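Local coordinates for protein putative thiosugar synthase (Amycolatopsis orientalis, PDB 4N6F) that binds a hexose 6-phosphate in a TIM barrel related to thiazole synthase and probably makes a 2-thiosugar using sulphur from a carrier protein, at residues 20-25 against 48-53; 53-58 against 78-83; 98-103 against 135-140; 161-166 against 178-183; 201-206 against 235-240. All blocks are in the same frame, centred on the assembly; numbering follows the deposited sequence.

Contact 1 of 5, residues 20-25 against 48-53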
# COMPACT_ATOMS: atom_id res chain seq x y z
N ARG A 20 -15.46 -0.13 -24.82
CA ARG A 20 -14.20 0.26 -24.16
C ARG A 20 -14.15 -0.22 -22.71
O ARG A 20 -15.02 0.12 -21.90
CB ARG A 20 -14.00 1.78 -24.22
CG ARG A 20 -13.86 2.36 -25.63
CD ARG A 20 -12.71 1.74 -26.42
NE ARG A 20 -11.48 1.64 -25.63
CZ ARG A 20 -10.36 1.05 -26.02
NH1 ARG A 20 -10.27 0.47 -27.21
NH2 ARG A 20 -9.31 1.02 -25.20
N GLU A 21 -13.14 -1.02 -22.40
CA GLU A 21 -12.93 -1.56 -21.07
C GLU A 21 -11.85 -0.77 -20.32
O GLU A 21 -10.81 -0.44 -20.89
CB GLU A 21 -12.54 -3.04 -21.16
CG GLU A 21 -13.67 -3.90 -21.71
CD GLU A 21 -13.27 -5.34 -21.97
OE1 GLU A 21 -12.11 -5.58 -22.36
OE2 GLU A 21 -14.12 -6.23 -21.80
N PHE A 22 -12.12 -0.47 -19.05
CA PHE A 22 -11.16 0.15 -18.15
C PHE A 22 -10.67 -0.92 -17.20
O PHE A 22 -11.45 -1.41 -16.37
CB PHE A 22 -11.80 1.25 -17.30
CG PHE A 22 -12.27 2.45 -18.07
CD1 PHE A 22 -13.29 2.34 -19.02
CD2 PHE A 22 -11.73 3.71 -17.83
CE1 PHE A 22 -13.72 3.45 -19.73
CE2 PHE A 22 -12.17 4.82 -18.52
CZ PHE A 22 -13.17 4.69 -19.47
N ARG A 23 -9.38 -1.27 -17.29
CA ARG A 23 -8.77 -2.29 -16.45
C ARG A 23 -7.74 -1.75 -15.46
O ARG A 23 -7.70 -2.18 -14.30
CB ARG A 23 -8.07 -3.33 -17.32
CG ARG A 23 -8.99 -4.15 -18.21
CD ARG A 23 -8.20 -5.20 -18.98
NE ARG A 23 -8.95 -6.44 -19.09
CZ ARG A 23 -9.88 -6.69 -20.02
NH1 ARG A 23 -10.18 -5.79 -20.94
NH2 ARG A 23 -10.51 -7.86 -20.02
N SER A 24 -6.88 -0.86 -15.92
CA SER A 24 -5.83 -0.30 -15.08
C SER A 24 -6.44 0.42 -13.90
O SER A 24 -7.41 1.15 -14.07
CB SER A 24 -4.96 0.70 -15.84
OG SER A 24 -4.54 0.15 -17.07
N ARG A 25 -5.85 0.21 -12.74
CA ARG A 25 -6.33 0.77 -11.49
C ARG A 25 -5.71 2.12 -11.14
O ARG A 25 -6.03 2.71 -10.11
CB ARG A 25 -6.02 -0.22 -10.37
CG ARG A 25 -6.60 -1.60 -10.60
CD ARG A 25 -8.11 -1.51 -10.49
NE ARG A 25 -8.77 -2.77 -10.80
CZ ARG A 25 -9.99 -3.09 -10.38
NH1 ARG A 25 -10.69 -2.27 -9.61
NH2 ARG A 25 -10.50 -4.26 -10.72
N ALA A 48 -1.06 2.32 -17.19
CA ALA A 48 -2.30 3.00 -17.53
C ALA A 48 -2.92 2.53 -18.84
O ALA A 48 -2.21 2.17 -19.78
CB ALA A 48 -2.03 4.50 -17.62
N ASP A 49 -4.25 2.57 -18.92
CA ASP A 49 -4.97 2.28 -20.17
C ASP A 49 -5.99 3.35 -20.55
O ASP A 49 -6.80 3.15 -21.45
CB ASP A 49 -5.63 0.89 -20.11
CG ASP A 49 -6.77 0.81 -19.08
OD1 ASP A 49 -7.21 1.84 -18.52
OD2 ASP A 49 -7.23 -0.33 -18.82
N VAL A 50 -5.94 4.50 -19.87
CA VAL A 50 -6.80 5.63 -20.20
C VAL A 50 -5.90 6.81 -20.60
O VAL A 50 -4.96 7.14 -19.89
CB VAL A 50 -7.69 6.03 -19.00
CG1 VAL A 50 -8.39 7.36 -19.25
CG2 VAL A 50 -8.72 4.95 -18.74
N PHE A 51 -6.21 7.44 -21.72
CA PHE A 51 -5.45 8.57 -22.22
C PHE A 51 -6.33 9.80 -22.13
O PHE A 51 -7.28 9.95 -22.89
CB PHE A 51 -5.02 8.31 -23.67
CG PHE A 51 -4.31 9.46 -24.32
CD1 PHE A 51 -3.17 10.01 -23.74
CD2 PHE A 51 -4.76 10.00 -25.53
CE1 PHE A 51 -2.51 11.07 -24.34
CE2 PHE A 51 -4.10 11.07 -26.12
CZ PHE A 51 -2.97 11.60 -25.52
N ILE A 52 -6.03 10.69 -21.20
CA ILE A 52 -6.84 11.85 -20.99
C ILE A 52 -6.33 12.93 -21.91
O ILE A 52 -5.25 13.37 -21.78
CB ILE A 52 -6.82 12.31 -19.54
CG1 ILE A 52 -7.51 11.31 -18.64
CG2 ILE A 52 -7.51 13.64 -19.40
CD1 ILE A 52 -7.06 11.36 -17.23
N THR A 53 -7.15 13.31 -22.86
CA THR A 53 -6.71 14.10 -23.96
C THR A 53 -7.35 15.45 -24.14
O THR A 53 -8.51 15.64 -23.91
CB THR A 53 -6.79 13.31 -25.25
OG1 THR A 53 -6.05 13.99 -26.25
CG2 THR A 53 -8.18 13.16 -25.70
O HOH W 1 -9.05 1.33 -21.65
O HOH W 2 -8.03 2.86 -16.11
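Asp49 OD2 is gripped by two consecutive backbone N-H groups. Arg23 N reaches the syn lone pair of Asp49 OD2 at 2.8 Å. Ser24 N comes from above the carboxylate plane, at 3.0 Å from the same Asp49 OD2, and its bond is the straighter of the two (168°). Asp49 holds CG in the crowded position between its own N and carbonyl carbon (chi1 67°), which turns the carboxylate onto the turn at 23-24. The second oxygen, Asp49 OD1, lies 2.7 Å from a water that is also close to Ser24 O. Ser24 OG is near the carboxylate but is hydrogen-bonded to Gly47 O instead. The contact lies at the end of the TIM barrel where strands 26-28 and 50-52 begin. Here the chain leaves the hairpin of strands 15-17 and 20-22 for barrel strand 26-28, beside the start of strand 50-52. A second water donates to both Glu21 O (2.6 Å) and Asp49 O (2.9 Å). On the buried side the Phe22 ring crosses Val50 obliquely, with Phe22 CD2 3.4 Å from Val50 CG2. Away from Asp49, Arg23 NH1 makes a very short salt bridge to Glu21 OE1 at 2.4 Å.

Contact 2 of 5, residues 53-58 against 78-83. With CA (calcium ion), chain C.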
# COMPACT_ATOMS: atom_id res chain seq x y z
N THR A 53 -7.15 13.31 -22.86
CA THR A 53 -6.71 14.10 -23.96
C THR A 53 -7.35 15.45 -24.14
O THR A 53 -8.51 15.64 -23.91
CB THR A 53 -6.79 13.31 -25.25
OG1 THR A 53 -6.05 13.99 -26.25
CG2 THR A 53 -8.18 13.16 -25.70
N THR A 54 -6.52 16.38 -24.54
CA THR A 54 -6.88 17.74 -24.90
C THR A 54 -6.71 17.99 -26.40
O THR A 54 -6.60 19.10 -26.83
CB THR A 54 -6.08 18.77 -24.09
OG1 THR A 54 -4.69 18.51 -24.24
CG2 THR A 54 -6.39 18.66 -22.64
N VAL A 55 -6.65 16.96 -27.20
CA VAL A 55 -6.22 17.11 -28.57
C VAL A 55 -7.24 17.97 -29.29
O VAL A 55 -8.45 17.81 -29.13
CB VAL A 55 -6.01 15.78 -29.32
CG1 VAL A 55 -7.31 15.02 -29.52
CG2 VAL A 55 -5.36 16.04 -30.67
N ASP A 56 -6.72 18.92 -30.06
CA ASP A 56 -7.52 19.84 -30.81
C ASP A 56 -6.95 19.81 -32.23
O ASP A 56 -5.83 20.28 -32.45
CB ASP A 56 -7.41 21.22 -30.17
CG ASP A 56 -8.20 22.27 -30.90
OD1 ASP A 56 -8.61 22.00 -32.04
OD2 ASP A 56 -8.41 23.37 -30.34
N PRO A 57 -7.70 19.21 -33.18
CA PRO A 57 -7.13 18.81 -34.47
C PRO A 57 -6.73 19.95 -35.41
O PRO A 57 -5.97 19.71 -36.35
CB PRO A 57 -8.24 17.95 -35.10
CG PRO A 57 -9.50 18.40 -34.45
CD PRO A 57 -9.14 18.89 -33.08
N ASP A 58 -7.21 21.17 -35.17
CA ASP A 58 -6.74 22.34 -35.92
C ASP A 58 -5.94 23.30 -35.05
O ASP A 58 -5.74 24.46 -35.41
CB ASP A 58 -7.91 23.06 -36.63
CG ASP A 58 -8.86 23.76 -35.67
OD1 ASP A 58 -8.73 23.59 -34.43
OD2 ASP A 58 -9.75 24.48 -36.16
N PHE A 78 -5.12 2.51 -25.63
CA PHE A 78 -5.72 3.34 -24.60
C PHE A 78 -7.15 3.69 -24.97
O PHE A 78 -7.47 3.86 -26.15
CB PHE A 78 -4.93 4.63 -24.40
CG PHE A 78 -3.58 4.43 -23.78
CD1 PHE A 78 -2.54 3.83 -24.49
CD2 PHE A 78 -3.33 4.86 -22.49
CE1 PHE A 78 -1.30 3.65 -23.92
CE2 PHE A 78 -2.08 4.68 -21.91
CZ PHE A 78 -1.06 4.07 -22.63
N THR A 79 -8.01 3.79 -23.96
CA THR A 79 -9.29 4.47 -24.14
C THR A 79 -9.05 5.97 -24.01
O THR A 79 -8.47 6.43 -23.02
CB THR A 79 -10.31 4.03 -23.07
OG1 THR A 79 -10.54 2.63 -23.21
CG2 THR A 79 -11.63 4.77 -23.24
N TRP A 80 -9.50 6.73 -25.01
CA TRP A 80 -9.32 8.18 -25.00
C TRP A 80 -10.51 8.84 -24.34
O TRP A 80 -11.66 8.54 -24.66
CB TRP A 80 -9.19 8.74 -26.43
CG TRP A 80 -7.92 8.34 -27.14
CD1 TRP A 80 -7.26 7.16 -27.05
CD2 TRP A 80 -7.19 9.14 -28.09
NE1 TRP A 80 -6.15 7.17 -27.86
CE2 TRP A 80 -6.09 8.37 -28.51
CE3 TRP A 80 -7.36 10.42 -28.61
CZ2 TRP A 80 -5.16 8.85 -29.44
CZ3 TRP A 80 -6.44 10.89 -29.53
CH2 TRP A 80 -5.35 10.11 -29.93
N ILE A 81 -10.25 9.74 -23.40
CA ILE A 81 -11.34 10.48 -22.78
C ILE A 81 -11.01 11.96 -22.74
O ILE A 81 -9.86 12.35 -22.54
CB ILE A 81 -11.69 9.93 -21.36
CG1 ILE A 81 -10.64 10.30 -20.31
CG2 ILE A 81 -11.86 8.42 -21.41
CD1 ILE A 81 -11.17 10.15 -18.90
N GLY A 82 -12.02 12.79 -22.94
CA GLY A 82 -11.83 14.23 -22.88
C GLY A 82 -11.89 14.74 -21.46
O GLY A 82 -12.19 14.00 -20.52
N THR A 83 -11.63 16.03 -21.32
CA THR A 83 -11.64 16.68 -20.02
C THR A 83 -12.19 18.11 -20.12
O THR A 83 -12.09 18.75 -21.17
CB THR A 83 -10.24 16.68 -19.39
OG1 THR A 83 -10.28 17.41 -18.16
CG2 THR A 83 -9.22 17.33 -20.32
CA CA C . -9.55 24.40 -32.41
O HOH W 3 -10.94 25.77 -33.95
O HOH W 4 -11.61 23.20 -32.04
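The indole of Trp80 meets Val55 at its edge, where Val55 CG1 lies near the ring plane, 4.2 Å from Trp80 CZ3. Thr53 CG2 approaches the same ring obliquely, 4.1 Å from Trp80 CE3. Phe78 O lies in plane at another part of the edge, and Phe51 makes a T-shaped stack with the indole. Trp80 NE1 is hydrogen-bonded to Leu75 O. The backbones are joined by one nearly straight bond, Thr53 N to Ile81 O (2.9 Å, 172°), which arrives nearly along the C=O axis. It extends the pairing of the parallel barrel strands 50-52 and 79-83. Thr53 OG1 is anti to its backbone N (chi1 -166°) and accepts from Val55 N at 3.2 Å, an ST turn. An alanine here removes both branches, and would probably loosen the turn and the packing against Trp80. Thr54 and Thr83 run side by side, with Thr54 CG2 3.9 Å from Thr83 CG2, while Thr83 OG1 is hydrogen-bonded to Glu31. Past the turn, the loop after strand 50-52 binds a calcium ion. Both carboxylate oxygens of Asp56, OD1 and OD2, bind the ion at 2.6 Å, and Asp58 OD1 binds it at 2.3 Å. Two waters are also bound to it, one of which donates to Asp58 OD2.

Contact 3 of 5, residues 98-103 against 135-140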
# COMPACT_ATOMS: atom_id res chain seq x y z
N ARG A 98 -19.14 19.80 -25.52
CA ARG A 98 -19.83 19.75 -26.82
C ARG A 98 -18.85 19.82 -27.99
O ARG A 98 -19.02 19.12 -28.98
CB ARG A 98 -20.88 20.86 -26.97
CG ARG A 98 -22.27 20.50 -26.46
CD ARG A 98 -22.65 21.29 -25.22
NE ARG A 98 -24.04 21.03 -24.82
CZ ARG A 98 -24.76 21.82 -24.02
NH1 ARG A 98 -24.26 22.94 -23.53
NH2 ARG A 98 -26.01 21.48 -23.71
N ILE A 99 -17.83 20.68 -27.88
CA ILE A 99 -16.80 20.78 -28.92
C ILE A 99 -16.01 19.48 -29.02
O ILE A 99 -15.78 18.97 -30.11
CB ILE A 99 -15.85 21.99 -28.70
CG1 ILE A 99 -16.44 23.26 -29.33
CG2 ILE A 99 -14.47 21.73 -29.32
CD1 ILE A 99 -17.56 23.91 -28.54
N LEU A 100 -15.59 18.97 -27.86
CA LEU A 100 -14.90 17.68 -27.78
C LEU A 100 -15.61 16.58 -28.57
O LEU A 100 -14.97 15.82 -29.31
CB LEU A 100 -14.78 17.26 -26.32
CG LEU A 100 -14.40 15.79 -26.09
CD1 LEU A 100 -12.93 15.58 -26.40
CD2 LEU A 100 -14.73 15.38 -24.66
N ARG A 101 -16.92 16.47 -28.38
CA ARG A 101 -17.72 15.46 -29.05
C ARG A 101 -17.82 15.73 -30.55
O ARG A 101 -17.61 14.83 -31.36
CB ARG A 101 -19.13 15.42 -28.43
CG ARG A 101 -20.09 14.42 -29.07
CD ARG A 101 -21.50 14.61 -28.53
NE ARG A 101 -21.98 15.97 -28.80
CZ ARG A 101 -22.81 16.67 -28.01
NH1 ARG A 101 -23.27 16.16 -26.87
NH2 ARG A 101 -23.16 17.90 -28.36
N ASP A 102 -18.13 16.97 -30.91
CA ASP A 102 -18.32 17.35 -32.32
C ASP A 102 -17.01 17.32 -33.11
O ASP A 102 -16.98 16.84 -34.24
CB ASP A 102 -18.96 18.74 -32.42
CG ASP A 102 -20.33 18.81 -31.77
OD1 ASP A 102 -21.02 17.76 -31.68
OD2 ASP A 102 -20.73 19.91 -31.34
N SER A 103 -15.93 17.81 -32.52
CA SER A 103 -14.63 17.88 -33.19
C SER A 103 -13.90 16.53 -33.25
O SER A 103 -13.26 16.22 -34.25
CB SER A 103 -13.73 18.94 -32.54
OG SER A 103 -13.29 18.53 -31.25
N GLU A 135 -27.76 14.76 -23.52
CA GLU A 135 -27.17 14.59 -24.86
C GLU A 135 -26.41 13.27 -25.07
O GLU A 135 -25.70 13.12 -26.05
CB GLU A 135 -26.24 15.74 -25.15
CG GLU A 135 -26.93 17.09 -25.11
CD GLU A 135 -25.94 18.22 -25.24
OE1 GLU A 135 -26.15 19.26 -24.59
OE2 GLU A 135 -24.96 18.07 -25.99
N GLY A 136 -26.55 12.32 -24.14
CA GLY A 136 -25.89 11.02 -24.28
C GLY A 136 -24.38 10.98 -24.07
O GLY A 136 -23.73 10.01 -24.46
N MET A 137 -23.81 12.00 -23.45
CA MET A 137 -22.40 11.93 -23.06
C MET A 137 -22.22 10.99 -21.86
O MET A 137 -23.09 10.87 -21.00
CB MET A 137 -21.84 13.31 -22.73
CG MET A 137 -21.73 14.23 -23.93
SD MET A 137 -20.32 15.34 -23.84
CE MET A 137 -19.03 14.27 -24.44
N GLU A 138 -21.07 10.32 -21.82
CA GLU A 138 -20.73 9.42 -20.73
C GLU A 138 -19.78 10.16 -19.80
O GLU A 138 -18.76 10.67 -20.25
CB GLU A 138 -20.10 8.15 -21.28
CG GLU A 138 -21.07 7.27 -22.08
CD GLU A 138 -21.99 6.39 -21.22
OE1 GLU A 138 -22.89 5.76 -21.81
OE2 GLU A 138 -21.81 6.31 -19.98
N LEU A 139 -20.11 10.21 -18.51
CA LEU A 139 -19.48 11.16 -17.60
C LEU A 139 -18.79 10.53 -16.41
O LEU A 139 -19.32 9.60 -15.80
CB LEU A 139 -20.51 12.16 -17.07
CG LEU A 139 -21.29 12.94 -18.13
CD1 LEU A 139 -22.28 13.85 -17.43
CD2 LEU A 139 -20.37 13.76 -19.02
N LEU A 140 -17.62 11.08 -16.09
CA LEU A 140 -16.89 10.80 -14.87
C LEU A 140 -16.67 12.14 -14.15
O LEU A 140 -15.63 12.80 -14.34
CB LEU A 140 -15.56 10.11 -15.17
CG LEU A 140 -15.63 8.67 -15.71
CD1 LEU A 140 -15.81 8.63 -17.21
CD2 LEU A 140 -14.36 7.92 -15.35
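Helix 90-104 passes the start of strand 138-143 with Arg101 CA 8.4 Å from Met137 CA, and Gly136, at positive phi, is the C-prime residue of the Schellman motif that ends helix 122-134. Just before it, Glu135 offers its carboxylate to two arginines one helical turn apart. Arg98 grips it side-on. Arg98 NE meets the syn lone pair of Glu135 OE1 at 2.8 Å, and Arg98 NH2 comes very close to that oxygen, at 2.4 Å. The Arg98 guanidinium and the carboxylate are nearly coplanar, 13° apart. Arg101 comes end-on to the other oxygen, its plane turned 49° from the carboxylate. Arg101 NH1 uses the anti lone pair of Glu135 OE2 at 2.7 Å, and Arg101 NH2 meets the same oxygen at 3.0 Å. The chain of Arg101 leaves with CG anti to the backbone N and bends at chi3. Arg101 NH1 also lies 3.8 Å from Met137 CG. A leucine here removes the guanidinium, and would probably leave Glu135 OE2 with little beyond the weak bond from Arg98 NE. Deeper in, Leu100 CD2 touches Met137 CE at 4.4 Å. Glu131 extends the network through Arg98 NH2, and Asp102 more loosely through Arg101 NE. With two arginines on one carboxylate, Glu135 is likely to stay ionised at this partly exposed site.

Contact 4 of 5, residues 161-166 against 178-183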
# COMPACT_ATOMS: atom_id res chain seq x y z
N LEU A 161 -17.69 7.76 -10.55
CA LEU A 161 -17.58 8.94 -9.71
C LEU A 161 -16.16 9.12 -9.26
O LEU A 161 -15.59 8.22 -8.67
CB LEU A 161 -18.41 8.77 -8.44
CG LEU A 161 -19.66 9.61 -8.24
CD1 LEU A 161 -20.15 9.40 -6.82
CD2 LEU A 161 -19.35 11.08 -8.49
N ARG A 162 -15.60 10.29 -9.50
CA ARG A 162 -14.32 10.64 -8.91
C ARG A 162 -14.63 11.42 -7.64
O ARG A 162 -15.45 12.35 -7.65
CB ARG A 162 -13.48 11.45 -9.89
CG ARG A 162 -13.13 10.70 -11.18
CD ARG A 162 -13.04 11.61 -12.40
NE ARG A 162 -12.13 12.72 -12.16
CZ ARG A 162 -12.33 13.99 -12.52
NH1 ARG A 162 -11.42 14.90 -12.20
NH2 ARG A 162 -13.42 14.36 -13.19
N VAL A 163 -14.01 11.01 -6.54
CA VAL A 163 -14.32 11.54 -5.21
C VAL A 163 -13.04 12.09 -4.56
O VAL A 163 -12.01 11.42 -4.56
CB VAL A 163 -14.96 10.44 -4.32
CG1 VAL A 163 -15.16 10.93 -2.90
CG2 VAL A 163 -16.29 10.01 -4.92
N MET A 164 -13.10 13.30 -4.03
CA MET A 164 -11.91 13.99 -3.55
C MET A 164 -11.44 13.41 -2.23
O MET A 164 -12.22 13.31 -1.29
CB MET A 164 -12.15 15.49 -3.39
CG MET A 164 -10.99 16.24 -2.74
SD MET A 164 -11.07 18.04 -2.95
CE MET A 164 -9.98 18.26 -4.34
N ALA A 165 -10.18 13.00 -2.19
CA ALA A 165 -9.55 12.47 -0.99
C ALA A 165 -9.05 13.60 -0.09
O ALA A 165 -9.26 13.58 1.12
CB ALA A 165 -8.40 11.55 -1.37
N SER A 166 -8.35 14.56 -0.68
CA SER A 166 -7.89 15.76 0.02
C SER A 166 -7.56 16.83 -1.04
O SER A 166 -7.74 16.57 -2.23
CB SER A 166 -6.68 15.44 0.89
OG SER A 166 -5.62 14.92 0.13
N ALA A 178 -13.63 7.16 6.26
CA ALA A 178 -14.97 6.67 6.64
C ALA A 178 -16.06 7.20 5.72
O ALA A 178 -16.92 6.44 5.30
CB ALA A 178 -15.29 7.00 8.10
N ALA A 179 -16.00 8.49 5.40
CA ALA A 179 -16.99 9.11 4.51
C ALA A 179 -16.95 8.54 3.08
O ALA A 179 -18.00 8.35 2.45
CB ALA A 179 -16.81 10.62 4.48
N ILE A 180 -15.75 8.28 2.58
CA ILE A 180 -15.59 7.71 1.24
C ILE A 180 -16.03 6.24 1.23
O ILE A 180 -16.68 5.80 0.29
CB ILE A 180 -14.14 7.88 0.73
CG1 ILE A 180 -13.88 9.38 0.50
CG2 ILE A 180 -13.90 7.06 -0.53
CD1 ILE A 180 -12.45 9.72 0.18
N ARG A 181 -15.67 5.49 2.27
CA ARG A 181 -16.11 4.09 2.40
C ARG A 181 -17.64 3.98 2.40
O ARG A 181 -18.20 3.18 1.66
CB ARG A 181 -15.56 3.46 3.67
CG ARG A 181 -15.82 1.96 3.80
CD ARG A 181 -15.45 1.44 5.19
NE ARG A 181 -14.06 1.73 5.56
CZ ARG A 181 -13.65 2.52 6.57
NH1 ARG A 181 -12.35 2.70 6.77
NH2 ARG A 181 -14.53 3.11 7.38
N GLU A 182 -18.29 4.80 3.22
CA GLU A 182 -19.75 4.86 3.27
C GLU A 182 -20.35 5.20 1.92
O GLU A 182 -21.36 4.62 1.51
CB GLU A 182 -20.23 5.90 4.30
CG GLU A 182 -21.73 6.17 4.22
CD GLU A 182 -22.21 7.17 5.26
OE1 GLU A 182 -22.58 6.75 6.37
OE2 GLU A 182 -22.22 8.38 4.94
N LEU A 183 -19.74 6.17 1.24
CA LEU A 183 -20.23 6.60 -0.07
C LEU A 183 -20.14 5.44 -1.06
O LEU A 183 -21.08 5.18 -1.81
CB LEU A 183 -19.45 7.82 -0.54
CG LEU A 183 -19.83 8.45 -1.87
CD1 LEU A 183 -19.36 9.89 -1.95
CD2 LEU A 183 -19.26 7.66 -3.04
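Strand 161-164 and helix 177-186 are the first two elements of a beta-alpha-beta crossover that continues into strand 191-194, the repeating pattern of a TIM barrel. The short segments run nearly antiparallel, with axes 10.2 Å apart and an angle of 163° between their directions. Val163 and Ile180 slide past each other in opposite directions, and Val163 CG1 comes 3.9 Å from Ile180 CG1. The other branch, Val163 CG2, lies 4.2 Å from Leu183 CD2. That same methyl, Leu183 CD2, also meets Leu161 CD1 at 4.3 Å. Ile180 reaches up the strand, so that Ile180 CD1 lies 3.9 Å from Met164 O. Leu161 and Leu183 are both backed by Ala150 of helix 147-156. Between Leu161 and Val163, Arg162 turns away from the helix into the fructose 6-phosphate pocket, where it touches the ligand and pairs with Glu194 and Asp112. The strand thus keeps its charge on the pocket side, and the helix is held to it by apolar packing without directional bonds.

Contact 5 of 5, residues 201-206 against 235-240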
# COMPACT_ATOMS: atom_id res chain seq x y z
N ARG A 201 1.22 4.36 -0.61
CA ARG A 201 0.41 3.93 0.52
C ARG A 201 -1.01 4.50 0.48
O ARG A 201 -1.93 3.87 0.97
CB ARG A 201 1.07 4.26 1.86
CG ARG A 201 0.92 5.69 2.31
CD ARG A 201 1.41 5.84 3.74
NE ARG A 201 1.30 7.22 4.21
CZ ARG A 201 2.26 8.14 4.14
NH1 ARG A 201 2.03 9.36 4.61
NH2 ARG A 201 3.45 7.85 3.61
N HIS A 202 -1.17 5.70 -0.09
CA HIS A 202 -2.49 6.31 -0.25
C HIS A 202 -3.32 5.55 -1.29
O HIS A 202 -4.54 5.40 -1.13
CB HIS A 202 -2.36 7.78 -0.68
CG HIS A 202 -1.68 8.67 0.32
ND1 HIS A 202 -1.71 8.44 1.68
CD2 HIS A 202 -0.99 9.81 0.15
CE1 HIS A 202 -1.05 9.40 2.30
NE2 HIS A 202 -0.60 10.25 1.39
N VAL A 203 -2.67 5.09 -2.35
CA VAL A 203 -3.32 4.29 -3.37
C VAL A 203 -3.81 2.98 -2.76
O VAL A 203 -4.96 2.63 -2.92
CB VAL A 203 -2.39 4.02 -4.57
CG1 VAL A 203 -2.98 2.98 -5.51
CG2 VAL A 203 -2.14 5.31 -5.32
N ALA A 204 -2.92 2.27 -2.05
CA ALA A 204 -3.33 1.03 -1.36
C ALA A 204 -4.52 1.28 -0.44
O ALA A 204 -5.46 0.49 -0.41
CB ALA A 204 -2.17 0.44 -0.57
N GLU A 205 -4.47 2.39 0.30
CA GLU A 205 -5.56 2.76 1.19
C GLU A 205 -6.88 2.96 0.42
O GLU A 205 -7.92 2.45 0.83
CB GLU A 205 -5.22 4.02 1.99
CG GLU A 205 -6.27 4.37 3.04
CD GLU A 205 -5.93 5.60 3.85
OE1 GLU A 205 -6.75 5.96 4.72
OE2 GLU A 205 -4.86 6.21 3.63
N ALA A 206 -6.84 3.69 -0.69
CA ALA A 206 -8.05 3.93 -1.48
C ALA A 206 -8.71 2.62 -1.88
O ALA A 206 -9.92 2.48 -1.75
CB ALA A 206 -7.74 4.73 -2.72
N GLN A 235 1.76 -1.07 -8.50
CA GLN A 235 1.88 -2.21 -7.60
C GLN A 235 0.98 -2.06 -6.39
O GLN A 235 0.35 -3.02 -5.97
CB GLN A 235 3.33 -2.38 -7.13
CG GLN A 235 4.30 -2.77 -8.24
CD GLN A 235 3.92 -4.08 -8.90
OE1 GLN A 235 4.04 -4.24 -10.12
NE2 GLN A 235 3.44 -5.02 -8.11
N ALA A 236 0.92 -0.85 -5.85
CA ALA A 236 0.12 -0.56 -4.67
C ALA A 236 -1.38 -0.72 -4.93
O ALA A 236 -2.13 -1.13 -4.04
CB ALA A 236 0.42 0.84 -4.17
N ALA A 237 -1.80 -0.35 -6.13
CA ALA A 237 -3.20 -0.48 -6.54
C ALA A 237 -3.59 -1.95 -6.60
O ALA A 237 -4.65 -2.34 -6.13
CB ALA A 237 -3.41 0.18 -7.90
N LEU A 238 -2.71 -2.76 -7.16
CA LEU A 238 -2.95 -4.20 -7.25
C LEU A 238 -2.90 -4.87 -5.88
O LEU A 238 -3.76 -5.70 -5.60
CB LEU A 238 -1.98 -4.85 -8.24
CG LEU A 238 -2.23 -4.37 -9.69
CD1 LEU A 238 -1.17 -4.92 -10.65
CD2 LEU A 238 -3.63 -4.75 -10.19
N ALA A 239 -1.94 -4.51 -5.03
CA ALA A 239 -1.88 -5.03 -3.66
C ALA A 239 -3.12 -4.64 -2.87
O ALA A 239 -3.64 -5.43 -2.10
CB ALA A 239 -0.64 -4.51 -2.93
N GLY A 240 -3.56 -3.40 -3.04
CA GLY A 240 -4.72 -2.89 -2.32
C GLY A 240 -5.99 -3.59 -2.73
O GLY A 240 -6.85 -3.85 -1.89
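Val203 sets CG1 anti to its backbone N (chi1 169°), which carries this methyl across to helix 226-245. There it lies on the backbone of Ala237, with Val203 CG1 3.6 Å from Ala237 N. The same Val203 CG1 touches Ala237 CB at 3.7 Å and Ala236 CB at 4.2 Å. Ala204 has a shorter reach. Ala204 CA lies 3.6 Å from Ala236 O, and its CB also packs on that oxygen. One turn on from Ala236, Gly240 gives the nearest pair of CA atoms, Gly240 CA lying 4.3 Å from Ala204 CA. A beta carbon on Gly240 would fall about 2.9 Å from Ala204 O, a clash, so this close approach probably depends on the absence of a side chain at Gly240. Alanines and glycine at the interface let the axes of the two segments come within 7.6 Å. The helices run in roughly the same direction, crossing at -29°. Both belong to the helical layer outside the barrel strands. Val203 also packs inward on Thr214 of strand 213-216 and, like Ala237, on Ile26 of strand 26-28. Along their flank lies the second subunit: Arg201 forms a salt bridge with Glu208 of that chain, and Ala239 packs on its Ala232.

Overall arrangement
The five contacts follow one another along the chain around a single TIM barrel. Contacts 1 and 2 share Thr53, their centres about 13 Å apart. Strands 50-52 and 79-83 are neighbours in the barrel sheet, where Phe51 probably hydrogen-bonds to Thr79. Contact 3 lies about 11 Å from contact 2, centre to centre, and touches it where Leu100 packs on Gly82. Contacts 3 and 4 meet between neighbouring strands 138-143 and 161-164 through Leu140 and Arg162. Contact 5 joins two helices in the outer layer, at the subunit interface. It returns to contact 1 through Ala237 and Arg25, so the last helix packs beside the chain leading into the first barrel strand, 26-28.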